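Succinate-semialdehyde dehydrogenase (Streptococcus pyogenes MGAS1882, PDB 4OGD) probably catalyses the oxidation of succinic semialdehyde to succinate with NADP+ as cofactor, as a member of the aldehyde dehydrogenase family. Local coordinates at residues K37-E42 and G149-L154; R140-N145 and G179-L184; G207-G212 and I429-Y434; S372-A377 and Q397-A402. All coordinates share one frame; numbering follows the deposited sequence.

Contact 1 (K37-E42 and G149-L154); sequences KKWRKE and GNPMVL
The indole of W39 rests against the Schellman motif that ends helix 136-148, meeting G149 and, one step beyond N150, P151. G149 is the C-prime residue, its phi of 106° turning the chain out of the helix while G149 N bonds to F146 O and N150 N to N145 O. W39 stands in the last turn of helix 22-41 with CG beside its backbone N (chi1 -75°), which carries the six-membered ring across to the turn. W39 CE3 lies 3.5 Å from G149 O, and that oxygen sits at the edge of the indole, near its plane. The same W39 CE3 is 3.6 Å from G149 CA. Farther out, W39 CZ3 approaches P151 CG obliquely at 4.1 Å. No hydrogen bond crosses; the ring is in van der Waals contact with the backbone of G149 and with the proline. R48 makes a cation-pi contact with the indole, and P151 also packs on A32, L35 and Y36 of helix 22-41. N150 is tied down by T122, G123, F446 and N145. W39 thus joins the end of helix 22-41 to the turn where helix 136-148 passes into strand 152-155, completing the beta-alpha-beta crossover from strand 124-128 in a Rossmann-type sheet.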
loop_
_atom_site.group_PDB
_atom_site.type_symbol
_atom_site.label_atom_id
_atom_site.label_comp_id
_atom_site.label_asym_id
_atom_site.label_seq_id
_atom_site.Cartn_x
_atom_site.Cartn_y
_atom_site.Cartn_z
ATOM N N LYS A 37 -8.410 -1.652 21.054
ATOM C CA LYS A 37 -9.197 -2.812 21.471
ATOM C C LYS A 37 -10.572 -2.410 22.013
ATOM O O LYS A 37 -11.576 -3.079 21.747
ATOM C CB LYS A 37 -8.443 -3.633 22.522
ATOM C CG LYS A 37 -7.247 -4.407 21.992
ATOM C CD LYS A 37 -7.678 -5.589 21.121
ATOM C CE LYS A 37 -6.504 -6.504 20.803
ATOM N NZ LYS A 37 -6.931 -7.730 20.029
ATOM N N LYS A 38 -10.612 -1.326 22.784
ATOM C CA LYS A 38 -11.875 -0.804 23.297
ATOM C C LYS A 38 -12.842 -0.435 22.174
ATOM O O LYS A 38 -14.030 -0.754 22.225
ATOM C CB LYS A 38 -11.625 0.402 24.217
ATOM C CG LYS A 38 -12.894 1.147 24.637
ATOM C CD LYS A 38 -12.571 2.259 25.616
ATOM C CE LYS A 38 -13.815 3.057 25.973
ATOM N NZ LYS A 38 -13.498 4.024 27.057
ATOM N N TRP A 39 -12.328 0.235 21.149
ATOM C CA TRP A 39 -13.163 0.665 20.042
ATOM C C TRP A 39 -13.594 -0.508 19.156
ATOM O O TRP A 39 -14.591 -0.415 18.443
ATOM C CB TRP A 39 -12.433 1.723 19.220
ATOM C CG TRP A 39 -12.381 3.081 19.868
ATOM C CD1 TRP A 39 -13.156 3.544 20.905
ATOM C CD2 TRP A 39 -11.503 4.157 19.514
ATOM N NE1 TRP A 39 -12.810 4.849 21.202
ATOM C CE2 TRP A 39 -11.799 5.245 20.364
ATOM C CE3 TRP A 39 -10.495 4.307 18.554
ATOM C CZ2 TRP A 39 -11.120 6.467 20.284
ATOM C CZ3 TRP A 39 -9.823 5.517 18.476
ATOM C CH2 TRP A 39 -10.140 6.584 19.332
ATOM N N ARG A 40 -12.842 -1.605 19.203
ATOM C CA ARG A 40 -13.257 -2.834 18.519
ATOM C C ARG A 40 -14.343 -3.578 19.295
ATOM O O ARG A 40 -15.262 -4.149 18.702
ATOM C CB ARG A 40 -12.066 -3.769 18.291
ATOM C CG ARG A 40 -11.265 -3.472 17.043
ATOM C CD ARG A 40 -12.116 -3.567 15.781
ATOM N NE ARG A 40 -12.517 -4.936 15.474
ATOM C CZ ARG A 40 -11.893 -5.717 14.598
ATOM N NH1 ARG A 40 -10.839 -5.264 13.934
ATOM N NH2 ARG A 40 -12.333 -6.949 14.380
ATOM N N LYS A 41 -14.226 -3.563 20.620
ATOM C CA LYS A 41 -15.131 -4.300 21.501
ATOM C C LYS A 41 -16.455 -3.582 21.749
ATOM O O LYS A 41 -17.502 -4.224 21.883
ATOM C CB LYS A 41 -14.454 -4.560 22.848
ATOM C CG LYS A 41 -15.306 -5.374 23.811
ATOM C CD LYS A 41 -14.629 -5.548 25.160
ATOM C CE LYS A 41 -15.438 -6.478 26.046
ATOM N NZ LYS A 41 -14.746 -6.774 27.329
ATOM N N GLU A 42 -16.396 -2.255 21.844
ATOM C CA GLU A 42 -17.575 -1.431 22.109
ATOM C C GLU A 42 -17.767 -0.436 20.969
ATOM O O GLU A 42 -16.787 0.080 20.429
ATOM C CB GLU A 42 -17.393 -0.663 23.418
ATOM C CG GLU A 42 -16.946 -1.524 24.599
ATOM C CD GLU A 42 -16.564 -0.704 25.822
ATOM O OE1 GLU A 42 -16.571 0.541 25.738
ATOM O OE2 GLU A 42 -16.248 -1.309 26.871
ATOM N N GLY A 149 -11.355 4.113 13.798
ATOM C CA GLY A 149 -10.981 3.603 15.107
ATOM C C GLY A 149 -9.541 3.124 15.234
ATOM O O GLY A 149 -9.258 2.230 16.022
ATOM N N ASN A 150 -8.637 3.701 14.448
ATOM C CA ASN A 150 -7.200 3.455 14.598
ATOM C C ASN A 150 -6.599 4.593 15.406
ATOM O O ASN A 150 -6.474 5.711 14.883
ATOM C CB ASN A 150 -6.481 3.451 13.238
ATOM C CG ASN A 150 -6.825 2.256 12.370
ATOM O OD1 ASN A 150 -7.156 1.186 12.856
ATOM N ND2 ASN A 150 -6.725 2.440 11.061
ATOM N N PRO A 151 -6.227 4.337 16.676
ATOM C CA PRO A 151 -5.516 5.376 17.432
ATOM C C PRO A 151 -4.217 5.751 16.712
ATOM O O PRO A 151 -3.650 4.919 15.991
ATOM C CB PRO A 151 -5.211 4.689 18.777
ATOM C CG PRO A 151 -6.239 3.579 18.886
ATOM C CD PRO A 151 -6.359 3.086 17.450
ATOM N N MET A 152 -3.754 6.985 16.888
ATOM C CA MET A 152 -2.599 7.468 16.143
ATOM C C MET A 152 -1.503 7.959 17.087
ATOM O O MET A 152 -1.778 8.531 18.155
ATOM C CB MET A 152 -3.051 8.593 15.203
ATOM C CG MET A 152 -1.949 9.293 14.425
ATOM S SD MET A 152 -2.649 10.247 13.051
ATOM C CE MET A 152 -3.118 8.900 11.971
ATOM N N VAL A 153 -0.257 7.709 16.709
ATOM C CA VAL A 153 0.875 8.358 17.366
ATOM C C VAL A 153 1.597 9.161 16.297
ATOM O O VAL A 153 1.704 8.726 15.138
ATOM C CB VAL A 153 1.811 7.357 18.094
ATOM C CG1 VAL A 153 1.061 6.679 19.238
ATOM C CG2 VAL A 153 2.354 6.305 17.129
ATOM N N LEU A 154 2.050 10.353 16.682
ATOM C CA LEU A 154 2.555 11.345 15.733
ATOM C C LEU A 154 4.008 11.702 15.978
ATOM O O LEU A 154 4.379 12.122 17.079
ATOM C CB LEU A 154 1.719 12.618 15.843
ATOM C CG LEU A 154 2.266 13.851 15.118
ATOM C CD1 LEU A 154 2.220 13.634 13.604
ATOM C CD2 LEU A 154 1.471 15.090 15.510
#

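Contact 2 (R140-N145 and G179-L184)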
loop_
_atom_site.group_PDB
_atom_site.type_symbol
_atom_site.label_atom_id
_atom_site.label_comp_id
_atom_site.label_asym_id
_atom_site.label_seq_id
_atom_site.Cartn_x
_atom_site.Cartn_y
_atom_site.Cartn_z
ATOM N N ARG A 140 -5.131 15.343 7.546
ATOM C CA ARG A 140 -5.382 14.455 6.408
ATOM C C ARG A 140 -5.398 12.995 6.820
ATOM O O ARG A 140 -6.117 12.193 6.228
ATOM C CB ARG A 140 -4.349 14.659 5.288
ATOM C CG ARG A 140 -4.570 15.927 4.473
ATOM C CD ARG A 140 -4.003 15.864 3.050
ATOM N NE ARG A 140 -2.749 15.136 2.931
ATOM C CZ ARG A 140 -1.788 15.425 2.051
ATOM N NH1 ARG A 140 -1.915 16.448 1.214
ATOM N NH2 ARG A 140 -0.682 14.698 2.027
ATOM N N VAL A 141 -4.598 12.649 7.823
ATOM C CA VAL A 141 -4.538 11.261 8.272
ATOM C C VAL A 141 -5.224 11.018 9.607
ATOM O O VAL A 141 -5.763 9.932 9.821
ATOM C CB VAL A 141 -3.093 10.707 8.297
ATOM C CG1 VAL A 141 -2.543 10.661 6.895
ATOM C CG2 VAL A 141 -2.195 11.547 9.183
ATOM N N PHE A 142 -5.229 12.011 10.502
ATOM C CA PHE A 142 -5.933 11.825 11.764
ATOM C C PHE A 142 -7.441 11.647 11.557
ATOM O O PHE A 142 -8.045 10.748 12.150
ATOM C CB PHE A 142 -5.670 12.981 12.736
ATOM C CG PHE A 142 -6.555 12.942 13.945
ATOM C CD1 PHE A 142 -6.367 11.973 14.920
ATOM C CD2 PHE A 142 -7.598 13.847 14.087
ATOM C CE1 PHE A 142 -7.199 11.913 16.035
ATOM C CE2 PHE A 142 -8.438 13.784 15.196
ATOM C CZ PHE A 142 -8.234 12.827 16.163
ATOM N N ALA A 143 -8.053 12.506 10.742
ATOM C CA ALA A 143 -9.512 12.464 10.585
ATOM C C ALA A 143 -10.033 11.085 10.147
ATOM O O ALA A 143 -10.901 10.517 10.818
ATOM C CB ALA A 143 -10.016 13.579 9.650
ATOM N N PRO A 144 -9.498 10.523 9.042
ATOM C CA PRO A 144 -10.043 9.213 8.658
ATOM C C PRO A 144 -9.677 8.074 9.617
ATOM O O PRO A 144 -10.502 7.199 9.878
ATOM C CB PRO A 144 -9.430 8.971 7.270
ATOM C CG PRO A 144 -8.169 9.785 7.275
ATOM C CD PRO A 144 -8.526 11.024 8.048
ATOM N N ASN A 145 -8.461 8.069 10.145
ATOM C CA ASN A 145 -8.097 7.012 11.072
ATOM C C ASN A 145 -8.874 7.064 12.385
ATOM O O ASN A 145 -9.247 6.029 12.935
ATOM C CB ASN A 145 -6.581 6.976 11.297
ATOM C CG ASN A 145 -5.845 6.359 10.113
ATOM O OD1 ASN A 145 -5.936 5.154 9.879
ATOM N ND2 ASN A 145 -5.128 7.186 9.355
ATOM N N GLY A 179 -5.227 9.081 23.966
ATOM C CA GLY A 179 -4.703 8.028 23.119
ATOM C C GLY A 179 -5.221 8.116 21.697
ATOM O O GLY A 179 -4.672 7.469 20.800
ATOM N N SER A 180 -6.280 8.896 21.472
ATOM C CA SER A 180 -6.810 9.060 20.113
ATOM C C SER A 180 -5.710 9.570 19.170
ATOM O O SER A 180 -5.538 9.070 18.050
ATOM C CB SER A 180 -8.024 9.998 20.098
ATOM O OG SER A 180 -9.125 9.413 20.786
ATOM N N ILE A 181 -4.971 10.566 19.633
ATOM C CA ILE A 181 -3.702 10.919 19.011
ATOM C C ILE A 181 -2.732 11.367 20.098
ATOM O O ILE A 181 -3.122 12.053 21.048
ATOM C CB ILE A 181 -3.861 11.990 17.885
ATOM C CG1 ILE A 181 -2.546 12.140 17.105
ATOM C CG2 ILE A 181 -4.337 13.332 18.443
ATOM C CD1 ILE A 181 -2.689 12.935 15.816
ATOM N N THR A 182 -1.478 10.948 19.986
ATOM C CA THR A 182 -0.466 11.363 20.949
ATOM C C THR A 182 0.772 11.829 20.210
ATOM O O THR A 182 1.309 11.116 19.351
ATOM C CB THR A 182 -0.083 10.222 21.895
ATOM O OG1 THR A 182 -1.264 9.683 22.503
ATOM C CG2 THR A 182 0.867 10.721 22.986
ATOM N N ASN A 183 1.223 13.035 20.529
ATOM C CA ASN A 183 2.454 13.535 19.948
ATOM C C ASN A 183 3.666 12.855 20.592
ATOM O O ASN A 183 3.705 12.658 21.810
ATOM C CB ASN A 183 2.554 15.050 20.125
ATOM C CG ASN A 183 3.852 15.588 19.598
ATOM O OD1 ASN A 183 4.208 15.331 18.450
ATOM N ND2 ASN A 183 4.603 16.288 20.447
ATOM N N LEU A 184 4.656 12.500 19.777
ATOM C CA LEU A 184 5.868 11.862 20.285
ATOM C C LEU A 184 7.109 12.714 20.028
ATOM O O LEU A 184 7.588 12.795 18.892
ATOM C CB LEU A 184 6.068 10.494 19.624
ATOM C CG LEU A 184 4.887 9.538 19.502
ATOM C CD1 LEU A 184 5.333 8.276 18.773
ATOM C CD2 LEU A 184 4.313 9.186 20.869
#
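F142 reaches from helix 136-148 to I181, the first residue of strand 181-183. From CB the phenyl group swings out with CG anti to the backbone N (chi1 170°), and one ortho-meta edge of the ring does the touching. F142 CD1 meets two parts of the isoleucine, lying 3.9 Å from I181 CB and just as far from I181 CD1 at the end of the longer branch. One atom on, F142 CE1 comes within 3.8 Å of I181 CB. It also passes 4.0 Å from the short branch, I181 CG2, and 3.9 Å from S180 O, which stands at the ring edge near its plane. The isoleucine approaches the ring obliquely. V171 of helix 161-173 packs on both side chains and M152 touches F142 from the neighbouring strand, so the ring is buried among apolar groups, with F146 nearly parallel to it at about 20°.

The helix is kinked here: neither V141 N nor P144 N, which carries no hydrogen, bonds to the turn before. V141 O accepts twice from N145: N145 ND2 donates at 2.9 Å, and N145 N reaches it from the opposite face of the carbonyl plane. N145 OD1 in turn accepts from N150. Helices 136-148 and 161-173 thus close over strand 181-183 at the parallel end of a mixed sheet, as in the alpha/beta layering of a Rossmann-type domain.

Contact 3 (G207-G212 and I429-Y434)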
loop_
_atom_site.group_PDB
_atom_site.type_symbol
_atom_site.label_atom_id
_atom_site.label_comp_id
_atom_site.label_asym_id
_atom_site.label_seq_id
_atom_site.Cartn_x
_atom_site.Cartn_y
_atom_site.Cartn_z
ATOM N N GLY A 207 6.492 13.930 3.635
ATOM C CA GLY A 207 7.770 14.592 3.834
ATOM C C GLY A 207 8.691 14.406 2.652
ATOM O O GLY A 207 8.237 14.358 1.509
ATOM N N SER A 208 9.987 14.307 2.926
ATOM C CA SER A 208 10.985 14.248 1.866
ATOM C C SER A 208 11.245 12.819 1.467
ATOM O O SER A 208 10.989 11.888 2.237
ATOM C CB SER A 208 12.302 14.844 2.353
ATOM O OG SER A 208 12.934 13.935 3.244
ATOM N N GLU A 209 11.797 12.632 0.276
ATOM C CA GLU A 209 12.012 11.273 -0.175
ATOM C C GLU A 209 13.114 10.552 0.596
ATOM O O GLU A 209 13.105 9.329 0.659
ATOM C CB GLU A 209 12.233 11.197 -1.679
ATOM C CG GLU A 209 13.464 11.889 -2.179
ATOM C CD GLU A 209 13.671 11.607 -3.651
ATOM O OE1 GLU A 209 14.150 10.503 -3.989
ATOM O OE2 GLU A 209 13.330 12.476 -4.466
ATOM N N ARG A 210 14.049 11.292 1.196
ATOM C CA ARG A 210 15.036 10.642 2.050
ATOM C C ARG A 210 14.397 10.123 3.334
ATOM O O ARG A 210 14.668 8.996 3.756
ATOM C CB ARG A 210 16.219 11.564 2.351
ATOM C CG ARG A 210 17.148 11.765 1.159
ATOM C CD ARG A 210 18.360 12.614 1.518
ATOM N NE ARG A 210 19.296 11.895 2.376
ATOM C CZ ARG A 210 20.280 11.124 1.921
ATOM N NH1 ARG A 210 20.455 10.972 0.617
ATOM N NH2 ARG A 210 21.086 10.502 2.771
ATOM N N GLY A 211 13.540 10.934 3.950
ATOM C CA GLY A 211 12.815 10.485 5.126
ATOM C C GLY A 211 11.883 9.340 4.773
ATOM O O GLY A 211 11.771 8.349 5.508
ATOM N N GLY A 212 11.225 9.472 3.627
ATOM C CA GLY A 212 10.331 8.440 3.139
ATOM C C GLY A 212 11.032 7.111 2.945
ATOM O O GLY A 212 10.520 6.073 3.351
ATOM N N ILE A 429 3.047 9.510 -7.867
ATOM C CA ILE A 429 3.699 8.288 -8.324
ATOM C C ILE A 429 5.202 8.563 -8.350
ATOM O O ILE A 429 5.642 9.650 -7.962
ATOM C CB ILE A 429 3.220 7.874 -9.734
ATOM C CG1 ILE A 429 3.515 8.989 -10.737
ATOM C CG2 ILE A 429 1.727 7.544 -9.707
ATOM C CD1 ILE A 429 3.190 8.628 -12.202
ATOM N N LYS A 430 5.983 7.583 -8.802
ATOM C CA LYS A 430 7.447 7.708 -8.846
ATOM C C LYS A 430 7.999 8.107 -7.471
ATOM O O LYS A 430 7.552 7.564 -6.450
ATOM C CB LYS A 430 7.895 8.657 -9.975
ATOM C CG LYS A 430 7.408 8.199 -11.361
ATOM C CD LYS A 430 7.892 9.126 -12.487
ATOM C CE LYS A 430 7.257 8.759 -13.837
ATOM N NZ LYS A 430 7.712 9.699 -14.933
ATOM N N HIS A 431 8.954 9.036 -7.419
ATOM C CA HIS A 431 9.525 9.429 -6.123
ATOM C C HIS A 431 8.633 10.383 -5.337
ATOM O O HIS A 431 9.025 10.856 -4.263
ATOM C CB HIS A 431 10.911 10.069 -6.266
ATOM C CG HIS A 431 11.989 9.114 -6.669
ATOM N ND1 HIS A 431 13.258 9.164 -6.135
ATOM C CD2 HIS A 431 11.996 8.100 -7.566
ATOM C CE1 HIS A 431 13.998 8.213 -6.677
ATOM N NE2 HIS A 431 13.257 7.555 -7.550
ATOM N N SER A 432 7.445 10.674 -5.861
ATOM C CA SER A 432 6.475 11.464 -5.107
ATOM C C SER A 432 5.675 10.581 -4.156
ATOM O O SER A 432 4.883 11.090 -3.359
ATOM C CB SER A 432 5.527 12.217 -6.050
ATOM O OG SER A 432 6.236 13.193 -6.781
ATOM N N GLY A 433 5.871 9.268 -4.254
ATOM C CA GLY A 433 5.271 8.340 -3.305
ATOM C C GLY A 433 4.217 7.415 -3.882
ATOM O O GLY A 433 4.221 7.099 -5.081
ATOM N N TYR A 434 3.331 6.944 -3.008
ATOM C CA TYR A 434 2.242 6.049 -3.397
ATOM C C TYR A 434 1.155 6.093 -2.334
ATOM O O TYR A 434 1.398 6.516 -1.193
ATOM C CB TYR A 434 2.728 4.601 -3.594
ATOM C CG TYR A 434 3.603 4.089 -2.473
ATOM C CD1 TYR A 434 3.045 3.644 -1.279
ATOM C CD2 TYR A 434 4.985 4.077 -2.605
ATOM C CE1 TYR A 434 3.837 3.197 -0.239
ATOM C CE2 TYR A 434 5.787 3.623 -1.584
ATOM C CZ TYR A 434 5.208 3.187 -0.405
ATOM O OH TYR A 434 6.005 2.738 0.623
#
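E209 takes a chi1 of 64°, with CG between its backbone N and carbonyl carbon, and then runs extended to set its carboxylate beside H431, whose ring leans back beside its own backbone N. H431 ND1 donates to E209 OE1 at 2.7 Å, an almost straight bond of 163°. The oxygen lies close to the imidazole plane, whereas the nitrogen meets the syn side of the carboxylate from well out of its plane, and the two flat groups are turned 62° apart. E209 OE2 is farther off, 3.7 Å from H431 ND1.

Both partners are held by local structure. S208 caps helix 209-221, G211 N donating to S208 OG at 3.1 Å, and E209 opens the first turn, where a negative charge probably suits the helix dipole. H431 rides on two overlapping turns, a type II' from I429 to S432 and a type I from K430 to G433. L223 of the second subunit packs on both E209 and H431, placing the bond at the dimer interface. The strand-Gly-Ser-helix junction belongs to the Rossmann-type cofactor domain; in related aldehyde dehydrogenases it lies beside the dinucleotide site.

Contact 4 (S372-A377 and Q397-A402); sequences SSEEEA and QEHAKA
E374 and H399 bridge the first turns of two helices, 374-382 and 397-406, each of which follows a strand of the seven-stranded mixed sheet in this aldehyde dehydrogenase fold. The close part is a single His-carboxylate bond. H399 NE2 donates to E374 OE1 at 2.7 Å, somewhat bent at 149°. The oxygen is met on its syn side and lies near the plane of the imidazole, and the two planes differ by 38°. E374 gets there by full extension, with CG anti to the backbone N (chi1 -179°), and the two side chains run antiparallel past one another where they meet. On its other side H399 ND1 is hydrogen-bonded to D241, so the ring is held at both nitrogens by carboxylates, a setting that would favour the protonated imidazolium. L239 packs on both E374 and H399.

The rest is loose. The backbones stay well apart, with E374 CA 11.0 Å from H399 CA, and several polar groups farther out bond within their own segments. S373 OG caps its helix by accepting from E376 N at 3.1 Å, while E376 OE1 takes S372 N at 2.8 Å. On the flank of helix 397-406 away from E374, K401 NZ forms a salt bridge with E398 OE2 at 2.9 Å, and K401 packs on Y116 of the second subunit. Back at the bond, the ring carbon H399 CE1 sits 3.3 Å from E374 OE1.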
loop_
_atom_site.group_PDB
_atom_site.type_symbol
_atom_site.label_atom_id
_atom_site.label_comp_id
_atom_site.label_asym_id
_atom_site.label_seq_id
_atom_site.Cartn_x
_atom_site.Cartn_y
_atom_site.Cartn_z
ATOM N N SER A 372 9.761 22.950 -27.928
ATOM C CA SER A 372 9.447 23.297 -29.313
ATOM C C SER A 372 8.065 22.868 -29.784
ATOM O O SER A 372 7.644 23.219 -30.891
ATOM C CB SER A 372 10.513 22.736 -30.264
ATOM O OG SER A 372 11.721 23.460 -30.137
ATOM N N SER A 373 7.350 22.122 -28.951
ATOM C CA SER A 373 6.101 21.514 -29.389
ATOM C C SER A 373 5.345 21.000 -28.179
ATOM O O SER A 373 5.912 20.875 -27.096
ATOM C CB SER A 373 6.386 20.357 -30.343
ATOM O OG SER A 373 7.126 19.335 -29.687
ATOM N N GLU A 374 4.066 20.703 -28.368
ATOM C CA GLU A 374 3.264 20.128 -27.302
ATOM C C GLU A 374 3.750 18.724 -26.978
ATOM O O GLU A 374 3.764 18.306 -25.810
ATOM C CB GLU A 374 1.804 20.083 -27.723
ATOM C CG GLU A 374 0.883 19.508 -26.657
ATOM C CD GLU A 374 -0.564 19.679 -27.026
ATOM O OE1 GLU A 374 -1.025 20.838 -27.076
ATOM O OE2 GLU A 374 -1.226 18.661 -27.307
ATOM N N GLU A 375 4.153 17.988 -28.009
ATOM C CA GLU A 375 4.709 16.657 -27.785
ATOM C C GLU A 375 5.922 16.728 -26.870
ATOM O O GLU A 375 6.051 15.940 -25.925
ATOM C CB GLU A 375 5.084 15.988 -29.108
ATOM C CG GLU A 375 3.897 15.678 -30.018
ATOM C CD GLU A 375 3.540 16.817 -30.961
ATOM O OE1 GLU A 375 4.077 17.931 -30.809
ATOM O OE2 GLU A 375 2.714 16.593 -31.867
ATOM N N GLU A 376 6.805 17.689 -27.127
ATOM C CA GLU A 376 7.987 17.840 -26.287
ATOM C C GLU A 376 7.619 18.320 -24.879
ATOM O O GLU A 376 8.251 17.918 -23.908
ATOM C CB GLU A 376 9.002 18.776 -26.937
ATOM C CG GLU A 376 10.314 18.870 -26.177
ATOM C CD GLU A 376 11.404 19.504 -27.000
ATOM O OE1 GLU A 376 11.272 20.700 -27.339
ATOM O OE2 GLU A 376 12.383 18.793 -27.334
ATOM N N ALA A 377 6.600 19.168 -24.770
ATOM C CA ALA A 377 6.132 19.629 -23.460
ATOM C C ALA A 377 5.785 18.437 -22.579
ATOM O O ALA A 377 6.145 18.404 -21.403
ATOM C CB ALA A 377 4.918 20.537 -23.609
ATOM N N GLN A 397 -11.227 23.075 -23.088
ATOM C CA GLN A 397 -11.319 22.108 -21.991
ATOM C C GLN A 397 -10.963 20.683 -22.401
ATOM O O GLN A 397 -10.252 19.985 -21.671
ATOM C CB GLN A 397 -12.694 22.162 -21.324
ATOM C CG GLN A 397 -12.811 21.273 -20.098
ATOM C CD GLN A 397 -13.991 21.653 -19.235
ATOM O OE1 GLN A 397 -13.936 22.626 -18.485
ATOM N NE2 GLN A 397 -15.077 20.899 -19.354
ATOM N N GLU A 398 -11.434 20.249 -23.568
ATOM C CA GLU A 398 -11.093 18.910 -24.045
ATOM C C GLU A 398 -9.600 18.769 -24.351
ATOM O O GLU A 398 -9.010 17.715 -24.096
ATOM C CB GLU A 398 -11.959 18.505 -25.243
ATOM C CG GLU A 398 -13.392 18.184 -24.849
ATOM C CD GLU A 398 -13.471 17.079 -23.810
ATOM O OE1 GLU A 398 -12.932 15.982 -24.066
ATOM O OE2 GLU A 398 -14.063 17.309 -22.735
ATOM N N HIS A 399 -8.996 19.841 -24.864
ATOM C CA HIS A 399 -7.550 19.898 -25.111
ATOM C C HIS A 399 -6.794 19.739 -23.794
ATOM O O HIS A 399 -5.862 18.929 -23.684
ATOM C CB HIS A 399 -7.200 21.240 -25.778
ATOM C CG HIS A 399 -5.777 21.355 -26.251
ATOM N ND1 HIS A 399 -5.257 22.530 -26.751
ATOM C CD2 HIS A 399 -4.773 20.446 -26.313
ATOM C CE1 HIS A 399 -3.994 22.346 -27.090
ATOM N NE2 HIS A 399 -3.676 21.088 -26.837
ATOM N N ALA A 400 -7.205 20.510 -22.792
ATOM C CA ALA A 400 -6.578 20.461 -21.471
ATOM C C ALA A 400 -6.675 19.073 -20.837
ATOM O O ALA A 400 -5.689 18.564 -20.296
ATOM C CB ALA A 400 -7.199 21.502 -20.555
ATOM N N LYS A 401 -7.863 18.474 -20.888
ATOM C CA LYS A 401 -8.079 17.150 -20.298
ATOM C C LYS A 401 -7.267 16.079 -21.015
ATOM O O LYS A 401 -6.769 15.146 -20.385
ATOM C CB LYS A 401 -9.561 16.779 -20.344
ATOM C CG LYS A 401 -10.426 17.594 -19.410
ATOM C CD LYS A 401 -11.895 17.499 -19.804
ATOM C CE LYS A 401 -12.431 16.088 -19.657
ATOM N NZ LYS A 401 -13.829 15.937 -20.157
ATOM N N ALA A 402 -7.135 16.217 -22.331
ATOM C CA ALA A 402 -6.421 15.225 -23.127
ATOM C C ALA A 402 -4.927 15.252 -22.815
ATOM O O ALA A 402 -4.293 14.204 -22.671
ATOM C CB ALA A 402 -6.668 15.455 -24.611
#

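Overall arrangement
Contacts 1 and 2 are buried and apolar, and they touch: strands 152-155 and 181-183 are neighbours in one sheet, L154 O lies 2.7 Å from L184 N, and W39 CH2 packs on S180 OG at 3.3 Å. In both an aromatic ring presses on backbone and aliphatic carbon. Contacts 3 and 4 lie at the surface, and each rests on one glutamate-histidine hydrogen bond. Contact 3 still reaches their sheet, its centre about 21 Å from that of contact 2. Contact 4 joins two helices that follow strands of the other large sheet, on the opposite side of the chain's centre from contacts 1 and 2. Contacts 1, 3 and 4 also touch the second subunit.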